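Centrosomal P4.1-associated protein (Danio rerio, PDB 4LD1) probably binds tubulin and helps centrioles assemble and elongate, this chain being its C-terminal G-box domain of consecutive antiparallel beta strands. Local coordinates at residues 80-91 against 95-106; 49-57 against 65-73. All coordinates share one frame; numbering follows the deposited sequence. Where two conformers were deposited one is given.

Interaction 1: residues 80-91 against 95-106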
loop_
_atom_site.group_PDB
_atom_site.type_symbol
_atom_site.label_atom_id
_atom_site.label_comp_id
_atom_site.label_asym_id
_atom_site.label_seq_id
_atom_site.Cartn_x
_atom_site.Cartn_y
_atom_site.Cartn_z
ATOM N N ASN A 80 9.202 -1.331 10.014
ATOM C CA ASN A 80 9.579 -2.610 9.416
ATOM C C ASN A 80 9.748 -2.493 7.902
ATOM O O ASN A 80 9.905 -3.503 7.212
ATOM C CB ASN A 80 8.516 -3.660 9.721
ATOM C CG ASN A 80 7.214 -3.395 8.991
ATOM O OD1 ASN A 80 6.887 -2.243 8.680
ATOM N ND2 ASN A 80 6.464 -4.454 8.714
ATOM N N ASN A 81 9.670 -1.257 7.410
ATOM C CA ASN A 81 9.861 -0.907 6.002
ATOM C C ASN A 81 8.591 -1.060 5.167
ATOM O O ASN A 81 8.615 -0.873 3.953
ATOM C CB ASN A 81 11.000 -1.713 5.374
ATOM C CG ASN A 81 11.787 -0.914 4.352
ATOM O OD1 ASN A 81 11.253 -0.020 3.693
ATOM N ND2 ASN A 81 13.070 -1.230 4.224
ATOM N N GLN A 82 7.484 -1.391 5.822
ATOM C CA GLN A 82 6.190 -1.418 5.162
ATOM C C GLN A 82 5.749 0.015 4.876
ATOM O O GLN A 82 5.912 0.901 5.715
ATOM C CB GLN A 82 5.162 -2.119 6.047
ATOM C CG GLN A 82 3.782 -2.186 5.438
ATOM C CD GLN A 82 2.920 -3.266 6.064
ATOM O OE1 GLN A 82 3.415 -4.319 6.461
ATOM N NE2 GLN A 82 1.631 -2.991 6.188
ATOM N N THR A 83 5.205 0.249 3.688
ATOM C CA THR A 83 4.711 1.557 3.304
ATOM C C THR A 83 3.320 1.430 2.715
ATOM O O THR A 83 2.995 0.404 2.078
ATOM C CB THR A 83 5.673 2.279 2.321
ATOM O OG1 THR A 83 5.817 1.531 1.106
ATOM C CG2 THR A 83 7.036 2.453 2.955
ATOM N N GLU A 84 2.481 2.428 2.881
ATOM C CA GLU A 84 1.120 2.363 2.367
ATOM C C GLU A 84 0.713 3.658 1.742
ATOM O O GLU A 84 1.107 4.744 2.222
ATOM C CB GLU A 84 0.139 2.003 3.476
ATOM C CG GLU A 84 0.600 0.822 4.272
ATOM C CD GLU A 84 -0.416 0.339 5.261
ATOM O OE1 GLU A 84 -1.480 0.975 5.391
ATOM O OE2 GLU A 84 -0.142 -0.685 5.916
ATOM N N LYS A 85 -0.121 3.594 0.730
ATOM C CA LYS A 85 -0.750 4.743 0.131
ATOM C C LYS A 85 -2.246 4.606 0.311
ATOM O O LYS A 85 -2.822 3.577 -0.068
ATOM C CB LYS A 85 -0.396 4.821 -1.348
ATOM C CG LYS A 85 1.076 4.987 -1.622
ATOM C CD LYS A 85 1.301 5.310 -3.092
ATOM C CE LYS A 85 2.769 5.617 -3.389
ATOM N NZ LYS A 85 3.208 6.931 -2.808
ATOM N N HIS A 86 -2.891 5.594 0.886
ATOM C CA HIS A 86 -4.319 5.638 1.063
ATOM C C HIS A 86 -4.835 6.731 0.154
ATOM O O HIS A 86 -4.608 7.914 0.397
ATOM C CB HIS A 86 -4.677 5.914 2.523
ATOM C CG HIS A 86 -4.120 4.909 3.482
ATOM N ND1 HIS A 86 -4.492 4.858 4.806
ATOM C CD2 HIS A 86 -3.232 3.901 3.303
ATOM C CE1 HIS A 86 -3.851 3.870 5.406
ATOM N NE2 HIS A 86 -3.081 3.272 4.515
ATOM N N PHE A 87 -5.513 6.344 -0.910
ATOM C CA PHE A 87 -5.996 7.253 -1.930
ATOM C C PHE A 87 -7.355 7.810 -1.519
ATOM O O PHE A 87 -8.111 7.163 -0.795
ATOM C CB PHE A 87 -6.172 6.504 -3.262
ATOM C CG PHE A 87 -4.896 5.963 -3.835
ATOM C CD1 PHE A 87 -4.335 4.797 -3.340
ATOM C CD2 PHE A 87 -4.252 6.623 -4.864
ATOM C CE1 PHE A 87 -3.158 4.303 -3.861
ATOM C CE2 PHE A 87 -3.073 6.131 -5.391
ATOM C CZ PHE A 87 -2.529 4.969 -4.891
ATOM N N PRO A 88 -7.685 9.009 -2.008
ATOM C CA PRO A 88 -8.934 9.658 -1.598
ATOM C C PRO A 88 -10.187 8.841 -1.925
ATOM O O PRO A 88 -11.190 8.967 -1.216
ATOM C CB PRO A 88 -8.932 10.967 -2.394
ATOM C CG PRO A 88 -7.552 11.163 -2.858
ATOM C CD PRO A 88 -6.897 9.839 -2.936
ATOM N N ASP A 89 -10.125 8.014 -2.969
ATOM C CA ASP A 89 -11.273 7.194 -3.371
ATOM C C ASP A 89 -11.461 5.923 -2.530
ATOM O O ASP A 89 -12.365 5.135 -2.800
ATOM C CB ASP A 89 -11.190 6.836 -4.863
ATOM C CG ASP A 89 -9.963 6.006 -5.212
ATOM O OD1 ASP A 89 -9.360 5.391 -4.313
ATOM O OD2 ASP A 89 -9.599 5.965 -6.406
ATOM N N GLY A 90 -10.602 5.709 -1.536
ATOM C CA GLY A 90 -10.747 4.577 -0.632
ATOM C C GLY A 90 -9.789 3.434 -0.919
ATOM O O GLY A 90 -9.660 2.508 -0.122
ATOM N N ARG A 91 -9.132 3.482 -2.074
ATOM C CA ARG A 91 -8.102 2.509 -2.403
ATOM C C ARG A 91 -6.951 2.571 -1.417
ATOM O O ARG A 91 -6.564 3.651 -0.977
ATOM C CB ARG A 91 -7.563 2.772 -3.806
ATOM C CG ARG A 91 -6.589 1.711 -4.291
ATOM C CD ARG A 91 -6.616 1.554 -5.803
ATOM N NE ARG A 91 -5.724 2.491 -6.478
ATOM C CZ ARG A 91 -6.066 3.715 -6.865
ATOM N NH1 ARG A 91 -5.171 4.483 -7.474
ATOM N NH2 ARG A 91 -7.291 4.180 -6.645
ATOM N N THR A 95 2.858 -1.781 0.295
ATOM C CA THR A 95 4.090 -2.425 -0.091
ATOM C C THR A 95 4.693 -3.023 1.171
ATOM O O THR A 95 5.106 -2.294 2.088
ATOM C CB THR A 95 5.053 -1.434 -0.736
ATOM O OG1 THR A 95 4.417 -0.830 -1.865
ATOM C CG2 THR A 95 6.321 -2.124 -1.188
ATOM N N PHE A 96 4.708 -4.345 1.228
ATOM C CA PHE A 96 5.203 -5.075 2.376
ATOM C C PHE A 96 6.724 -5.062 2.378
ATOM O O PHE A 96 7.349 -4.731 1.369
ATOM C CB PHE A 96 4.675 -6.509 2.340
ATOM C CG PHE A 96 3.208 -6.611 2.634
ATOM C CD1 PHE A 96 2.743 -6.559 3.934
ATOM C CD2 PHE A 96 2.299 -6.741 1.613
ATOM C CE1 PHE A 96 1.397 -6.646 4.209
ATOM C CE2 PHE A 96 0.945 -6.837 1.878
ATOM C CZ PHE A 96 0.496 -6.787 3.180
ATOM N N PRO A 97 7.328 -5.432 3.510
ATOM C CA PRO A 97 8.791 -5.444 3.574
ATOM C C PRO A 97 9.421 -6.376 2.543
ATOM O O PRO A 97 10.528 -6.101 2.088
ATOM C CB PRO A 97 9.085 -5.904 5.012
ATOM C CG PRO A 97 7.870 -5.548 5.777
ATOM C CD PRO A 97 6.710 -5.635 4.832
ATOM N N ASP A 98 8.719 -7.444 2.152
ATOM C CA ASP A 98 9.253 -8.388 1.156
ATOM C C ASP A 98 9.005 -7.943 -0.286
ATOM O O ASP A 98 9.340 -8.657 -1.236
ATOM C CB ASP A 98 8.743 -9.807 1.429
ATOM C CG ASP A 98 7.266 -10.003 1.102
ATOM O OD1 ASP A 98 6.600 -9.077 0.600
ATOM O OD2 ASP A 98 6.765 -11.123 1.349
ATOM N N GLN A 99 8.442 -6.741 -0.415
ATOM C CA GLN A 99 8.200 -6.021 -1.677
ATOM C C GLN A 99 6.995 -6.518 -2.470
ATOM O O GLN A 99 6.742 -6.057 -3.589
ATOM C CB GLN A 99 9.450 -5.955 -2.544
ATOM C CG GLN A 99 10.589 -5.136 -1.869
ATOM C CD GLN A 99 10.186 -3.692 -1.488
ATOM O OE1 GLN A 99 10.052 -2.817 -2.348
ATOM N NE2 GLN A 99 10.017 -3.446 -0.191
ATOM N N THR A 100 6.222 -7.408 -1.866
ATOM C CA THR A 100 4.896 -7.710 -2.385
ATOM C C THR A 100 4.085 -6.419 -2.346
ATOM O O THR A 100 4.152 -5.681 -1.367
ATOM C CB THR A 100 4.188 -8.783 -1.551
ATOM O OG1 THR A 100 4.909 -10.017 -1.649
ATOM C CG2 THR A 100 2.735 -9.008 -2.048
ATOM N N VAL A 101 3.329 -6.138 -3.400
ATOM C CA VAL A 101 2.432 -4.991 -3.422
ATOM C C VAL A 101 0.995 -5.484 -3.446
ATOM O O VAL A 101 0.608 -6.259 -4.339
ATOM C CB VAL A 101 2.684 -4.090 -4.635
ATOM C CG1 VAL A 101 1.759 -2.880 -4.600
ATOM C CG2 VAL A 101 4.143 -3.632 -4.663
ATOM N N LYS A 102 0.204 -5.074 -2.472
ATOM C CA LYS A 102 -1.189 -5.440 -2.342
ATOM C C LYS A 102 -2.069 -4.244 -2.471
ATOM O O LYS A 102 -1.900 -3.276 -1.722
ATOM C CB LYS A 102 -1.433 -6.101 -0.996
ATOM C CG LYS A 102 -2.856 -6.566 -0.773
ATOM C CD LYS A 102 -2.922 -7.314 0.528
ATOM C CE LYS A 102 -4.259 -7.932 0.792
ATOM N NZ LYS A 102 -4.161 -8.711 2.058
ATOM N N THR A 103 -3.000 -4.264 -3.401
ATOM C CA THR A 103 -3.981 -3.212 -3.557
ATOM C C THR A 103 -5.345 -3.654 -3.058
ATOM O O THR A 103 -5.848 -4.699 -3.484
ATOM C CB THR A 103 -4.081 -2.767 -5.017
ATOM O OG1 THR A 103 -2.784 -2.349 -5.457
ATOM C CG2 THR A 103 -5.058 -1.606 -5.177
ATOM N N LEU A 104 -5.949 -2.874 -2.171
ATOM C CA LEU A 104 -7.284 -3.152 -1.663
ATOM C C LEU A 104 -8.251 -2.100 -2.159
ATOM O O LEU A 104 -8.002 -0.894 -2.027
ATOM C CB LEU A 104 -7.285 -3.203 -0.132
ATOM C CG LEU A 104 -6.370 -4.277 0.466
ATOM C CD1 LEU A 104 -4.984 -3.710 0.733
ATOM C CD2 LEU A 104 -6.969 -4.871 1.729
ATOM N N HIS A 105 -9.364 -2.549 -2.722
ATOM C CA HIS A 105 -10.391 -1.658 -3.245
ATOM C C HIS A 105 -11.599 -1.625 -2.312
ATOM O O HIS A 105 -11.892 -2.614 -1.633
ATOM C CB HIS A 105 -10.826 -2.157 -4.625
ATOM C CG HIS A 105 -9.700 -2.247 -5.610
ATOM N ND1 HIS A 105 -9.491 -1.301 -6.591
ATOM C CD2 HIS A 105 -8.705 -3.157 -5.746
ATOM C CE1 HIS A 105 -8.427 -1.635 -7.299
ATOM N NE2 HIS A 105 -7.934 -2.760 -6.812
ATOM N N PRO A 106 -12.336 -0.503 -2.305
ATOM C CA PRO A 106 -13.492 -0.363 -1.413
ATOM C C PRO A 106 -14.568 -1.440 -1.583
ATOM O O PRO A 106 -15.289 -1.715 -0.620
ATOM C CB PRO A 106 -14.065 1.010 -1.787
ATOM C CG PRO A 106 -12.964 1.743 -2.420
ATOM C CD PRO A 106 -12.035 0.746 -3.029
HETATM O O HOH W 1 8.939 -1.019 1.217
HETATM O O HOH W 2 -10.162 -0.266 0.622
#

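Interaction 2: residues 49-57 against 65-73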
loop_
_atom_site.group_PDB
_atom_site.type_symbol
_atom_site.label_atom_id
_atom_site.label_comp_id
_atom_site.label_asym_id
_atom_site.label_seq_id
_atom_site.Cartn_x
_atom_site.Cartn_y
_atom_site.Cartn_z
ATOM N N THR A 49 5.285 21.068 8.024
ATOM C CA THR A 49 4.377 21.619 7.051
ATOM C C THR A 49 5.204 22.246 5.944
ATOM O O THR A 49 6.090 23.074 6.215
ATOM C CB THR A 49 3.430 22.656 7.671
ATOM O OG1 THR A 49 2.674 22.056 8.734
ATOM C CG2 THR A 49 2.491 23.200 6.635
ATOM N N MET A 50 4.920 21.821 4.708
ATOM C CA MET A 50 5.693 22.224 3.543
ATOM C C MET A 50 4.956 23.292 2.714
ATOM O O MET A 50 3.754 23.503 2.888
ATOM C CB MET A 50 5.981 21.007 2.672
ATOM C CG MET A 50 6.727 19.876 3.366
ATOM S SD MET A 50 8.349 20.413 3.933
ATOM C CE MET A 50 9.364 19.016 3.487
ATOM N N PRO A 51 5.674 23.986 1.826
ATOM C CA PRO A 51 5.012 25.027 1.021
ATOM C C PRO A 51 3.900 24.512 0.111
ATOM O O PRO A 51 2.969 25.275 -0.196
ATOM C CB PRO A 51 6.155 25.591 0.180
ATOM C CG PRO A 51 7.365 25.418 1.050
ATOM C CD PRO A 51 7.141 24.062 1.715
ATOM N N ASP A 52 4.002 23.255 -0.319
ATOM C CA ASP A 52 2.990 22.633 -1.168
ATOM C C ASP A 52 1.776 22.166 -0.369
ATOM O O ASP A 52 0.845 21.568 -0.924
ATOM C CB ASP A 52 3.592 21.504 -2.017
ATOM C CG ASP A 52 4.088 20.315 -1.192
ATOM O OD1 ASP A 52 3.777 20.228 0.015
ATOM O OD2 ASP A 52 4.771 19.441 -1.781
ATOM N N GLN A 53 1.811 22.451 0.931
ATOM C CA GLN A 53 0.696 22.254 1.857
ATOM C C GLN A 53 0.608 20.827 2.374
ATOM O O GLN A 53 -0.287 20.500 3.160
ATOM C CB GLN A 53 -0.639 22.709 1.252
ATOM C CG GLN A 53 -0.621 24.151 0.772
ATOM C CD GLN A 53 -0.233 25.122 1.874
ATOM O OE1 GLN A 53 0.694 25.916 1.717
ATOM N NE2 GLN A 53 -0.941 25.059 2.997
ATOM N N ARG A 54 1.528 19.973 1.951
ATOM C CA ARG A 54 1.584 18.656 2.562
ATOM C C ARG A 54 2.104 18.806 3.989
ATOM O O ARG A 54 2.865 19.730 4.308
ATOM C CB ARG A 54 2.398 17.646 1.720
ATOM C CG ARG A 54 3.896 17.616 1.924
ATOM C CD ARG A 54 4.528 16.634 0.880
ATOM N NE ARG A 54 5.941 16.384 1.197
ATOM C CZ ARG A 54 6.959 17.144 0.794
ATOM N NH1 ARG A 54 6.765 18.228 0.040
ATOM N NH2 ARG A 54 8.182 16.816 1.147
ATOM N N VAL A 55 1.630 17.927 4.857
ATOM C CA VAL A 55 2.034 17.906 6.251
ATOM C C VAL A 55 2.601 16.532 6.564
ATOM O O VAL A 55 1.959 15.503 6.289
ATOM C CB VAL A 55 0.874 18.188 7.215
ATOM C CG1 VAL A 55 1.402 18.235 8.664
ATOM C CG2 VAL A 55 0.189 19.508 6.878
ATOM N N ILE A 56 3.805 16.534 7.123
ATOM C CA ILE A 56 4.493 15.323 7.508
ATOM C C ILE A 56 4.486 15.231 9.044
ATOM O O ILE A 56 4.900 16.164 9.754
ATOM C CB ILE A 56 5.941 15.311 6.978
ATOM C CG1 ILE A 56 5.984 15.547 5.461
ATOM C CG2 ILE A 56 6.638 14.020 7.326
ATOM C CD1 ILE A 56 7.017 16.546 5.036
ATOM N N TYR A 57 4.006 14.092 9.533
ATOM C CA TYR A 57 3.987 13.792 10.944
ATOM C C TYR A 57 4.846 12.571 11.205
ATOM O O TYR A 57 4.616 11.513 10.634
ATOM C CB TYR A 57 2.575 13.498 11.448
ATOM C CG TYR A 57 1.516 14.530 11.146
ATOM C CD1 TYR A 57 0.879 14.572 9.918
ATOM C CD2 TYR A 57 1.108 15.422 12.115
ATOM C CE1 TYR A 57 -0.119 15.503 9.657
ATOM C CE2 TYR A 57 0.125 16.351 11.869
ATOM C CZ TYR A 57 -0.484 16.385 10.637
ATOM O OH TYR A 57 -1.469 17.327 10.413
ATOM N N THR A 65 5.776 7.388 10.121
ATOM C CA THR A 65 5.617 8.660 9.437
ATOM C C THR A 65 4.282 8.645 8.682
ATOM O O THR A 65 3.938 7.658 8.015
ATOM C CB THR A 65 6.751 8.887 8.446
ATOM O OG1 THR A 65 7.998 8.794 9.132
ATOM C CG2 THR A 65 6.621 10.220 7.750
ATOM N N HIS A 66 3.557 9.749 8.749
ATOM C CA HIS A 66 2.277 9.927 8.095
ATOM C C HIS A 66 2.363 11.238 7.326
ATOM O O HIS A 66 2.643 12.301 7.914
ATOM C CB HIS A 66 1.170 9.966 9.151
ATOM C CG HIS A 66 -0.224 10.040 8.603
ATOM N ND1 HIS A 66 -1.263 10.615 9.309
ATOM C CD2 HIS A 66 -0.762 9.600 7.443
ATOM C CE1 HIS A 66 -2.375 10.530 8.604
ATOM N NE2 HIS A 66 -2.101 9.916 7.468
ATOM N N ILE A 67 2.150 11.156 6.012
ATOM C CA ILE A 67 2.166 12.320 5.146
ATOM C C ILE A 67 0.767 12.526 4.619
ATOM O O ILE A 67 0.185 11.620 3.994
ATOM C CB ILE A 67 3.109 12.184 3.952
ATOM C CG1 ILE A 67 4.487 11.692 4.391
ATOM C CG2 ILE A 67 3.208 13.524 3.233
ATOM C CD1 ILE A 67 5.418 11.432 3.251
ATOM N N THR A 68 0.219 13.709 4.845
ATOM C CA THR A 68 -1.094 14.057 4.327
ATOM C C THR A 68 -0.951 15.102 3.236
ATOM O O THR A 68 -0.178 16.061 3.381
ATOM C CB THR A 68 -2.021 14.597 5.448
ATOM O OG1 THR A 68 -1.517 15.842 5.945
ATOM C CG2 THR A 68 -2.127 13.601 6.583
ATOM N N TYR A 69 -1.705 14.931 2.160
ATOM C CA TYR A 69 -1.677 15.827 1.012
ATOM C C TYR A 69 -2.998 16.575 0.908
ATOM O O TYR A 69 -4.031 16.093 1.382
ATOM C CB TYR A 69 -1.431 15.029 -0.273
ATOM C CG TYR A 69 -0.037 14.485 -0.356
ATOM C CD1 TYR A 69 0.292 13.265 0.225
ATOM C CD2 TYR A 69 0.966 15.207 -0.993
ATOM C CE1 TYR A 69 1.597 12.787 0.179
ATOM C CE2 TYR A 69 2.246 14.733 -1.063
ATOM C CZ TYR A 69 2.565 13.534 -0.469
ATOM O OH TYR A 69 3.871 13.102 -0.532
ATOM N N PRO A 70 -2.976 17.753 0.268
ATOM C CA PRO A 70 -4.211 18.545 0.201
ATOM C C PRO A 70 -5.349 17.891 -0.583
ATOM O O PRO A 70 -6.493 18.248 -0.339
ATOM C CB PRO A 70 -3.768 19.863 -0.449
ATOM C CG PRO A 70 -2.363 19.646 -0.934
ATOM C CD PRO A 70 -1.792 18.505 -0.181
ATOM N N ASP A 71 -5.053 16.942 -1.465
ATOM C CA ASP A 71 -6.102 16.265 -2.228
ATOM C C ASP A 71 -6.685 15.058 -1.489
ATOM O O ASP A 71 -7.551 14.353 -2.030
ATOM C CB ASP A 71 -5.580 15.848 -3.606
ATOM C CG ASP A 71 -4.620 14.673 -3.547
ATOM O OD1 ASP A 71 -4.064 14.378 -2.467
ATOM O OD2 ASP A 71 -4.417 14.042 -4.605
ATOM N N GLY A 72 -6.212 14.822 -0.267
ATOM C CA GLY A 72 -6.717 13.747 0.574
ATOM C C GLY A 72 -5.847 12.503 0.607
ATOM O O GLY A 72 -6.064 11.609 1.431
ATOM N N MET A 73 -4.877 12.431 -0.297
ATOM C CA MET A 73 -3.911 11.349 -0.302
ATOM C C MET A 73 -3.184 11.302 1.041
ATOM O O MET A 73 -2.795 12.335 1.584
ATOM C CB MET A 73 -2.896 11.585 -1.422
ATOM C CG MET A 73 -1.781 10.584 -1.529
ATOM S SD MET A 73 -2.306 9.141 -2.449
ATOM C CE MET A 73 -1.906 7.978 -1.175
HETATM O O HOH W 3 -2.189 18.330 3.710
HETATM O O HOH W 4 -2.927 17.184 7.760
#

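Interaction 1: residues 80-91 against 95-106
Residues 80-91 and 95-106 meet at two places along the antiparallel beta meander of the G-box domain. Strand 92-95 lies between strands 83-86 and 101-104, so contact is made at its two ends. At one end Thr83 and Thr95 form an antiparallel hydrogen-bonded pair: Thr95 N gives a 2.8 Å bond to Thr83 O (N-H...O 167°), and Thr83 N returns one of 3.0 Å to Thr95 O. Beside this pair, Gln82 lies alongside Phe96, its amide plane turned 71° from the ring, with OE1 at 3.4 Å from Phe96 CD1. Because Gln82 places CG anti to its backbone N (chi1 180°) and runs on extended, its NE2 also reaches Glu84 OE2 at 2.9 Å, fixing the amide. Next to it, the Pro97 ring presents CG to Asn80 O at 3.2 Å.

At the other end no direct hydrogen bond joins the segments, though Arg91 CA makes a C-H...O contact with Leu104 O. In one of two deposited conformers, Arg91 bends at chi3 and crosses Thr103, bringing CD within 3.6 Å of Thr103 CG2. Its NH2 forms a salt bridge with Asp89 OD2, whose OD1 accepts from Arg91 N in an Asx turn, and NH1 lies over one face of the Phe87 ring. Pro106 packs on the Phe87-Gly90 type I turn, its CG 3.5 Å from Asp89 O. A water here donates to Gly90 O at 2.9 Å and, weakly, to Leu104 O.

Interaction 2: residues 49-57 against 65-73
Val55, Ile56 and Tyr57 pair with Thr68, Ile67 and His66 in a beta hairpin of the G-box domain, whose strands 55-59 and 64-68 are neighbours in the antiparallel meander. The short strand axes run 166° apart in direction and approach to 4.7 Å. This paired part is the close-fitting one. Four backbone hydrogen bonds join Val55 to Thr68 and Tyr57 to His66, among them Tyr57 N to His66 O at 2.8 Å. On one face the non-hydrogen-bonded pair Ile56 and Ile67 lie side by side, Ile56 CG1 4.1 Å from Ile67 CG2, and Ile56 CG2 meets Thr65 CG2 at 3.8 Å.

On the opposite face, Val55 CB touches Thr68 OG1 at 3.6 Å, and Thr68 OG1 and His66 O both lie at the edge of the Tyr57 ring. A water on this face, 2.7 Å from Thr68 OG1, also bonds to Tyr57 OH.

Toward the turn from Met50 to Gln53 the fit loosens. Arg54 is the exception: its CG sits between the backbone N and the carbonyl carbon (chi1 86°), the chain then runs straight out to NE, and CD comes to 3.5 Å from Tyr69 CE2, with guanidinium and ring planes 18° apart. Met50 CG lies over the guanidinium centre and Asp52 OD2 pairs with Arg54 NH1, so the group is held from within its own segment. Farther out, a water donates to Gln53 O and, weakly, to Thr68 O. Exposed Pro70 rests its CG against Asp52 O at 3.7 Å and, more loosely, against Gln53 CB.

How the interactions relate
Both are surface contacts with no buried residue among those that touch, and both belong to the same antiparallel run of strands; strand 74-77 separates 64-68 from 83-86. Interaction 2 joins sequential neighbours, so backbone pairing dominates and three beta bridges follow in succession. Interaction 1 has a single bridge, where Thr95 at the end of strand 92-95 pairs with Thr83; its other contacts come from turns and strand ends. The turns before Arg54 and Arg91 match: Asp52 and Asp89 each accept from the arginine N and pair with its guanidinium. Their centres lie about 18 Å apart, yet they meet directly: Met73 CE packs 3.5 Å from Lys85 CB, and Pro88 CG lies 3.3 Å from Asp71 O.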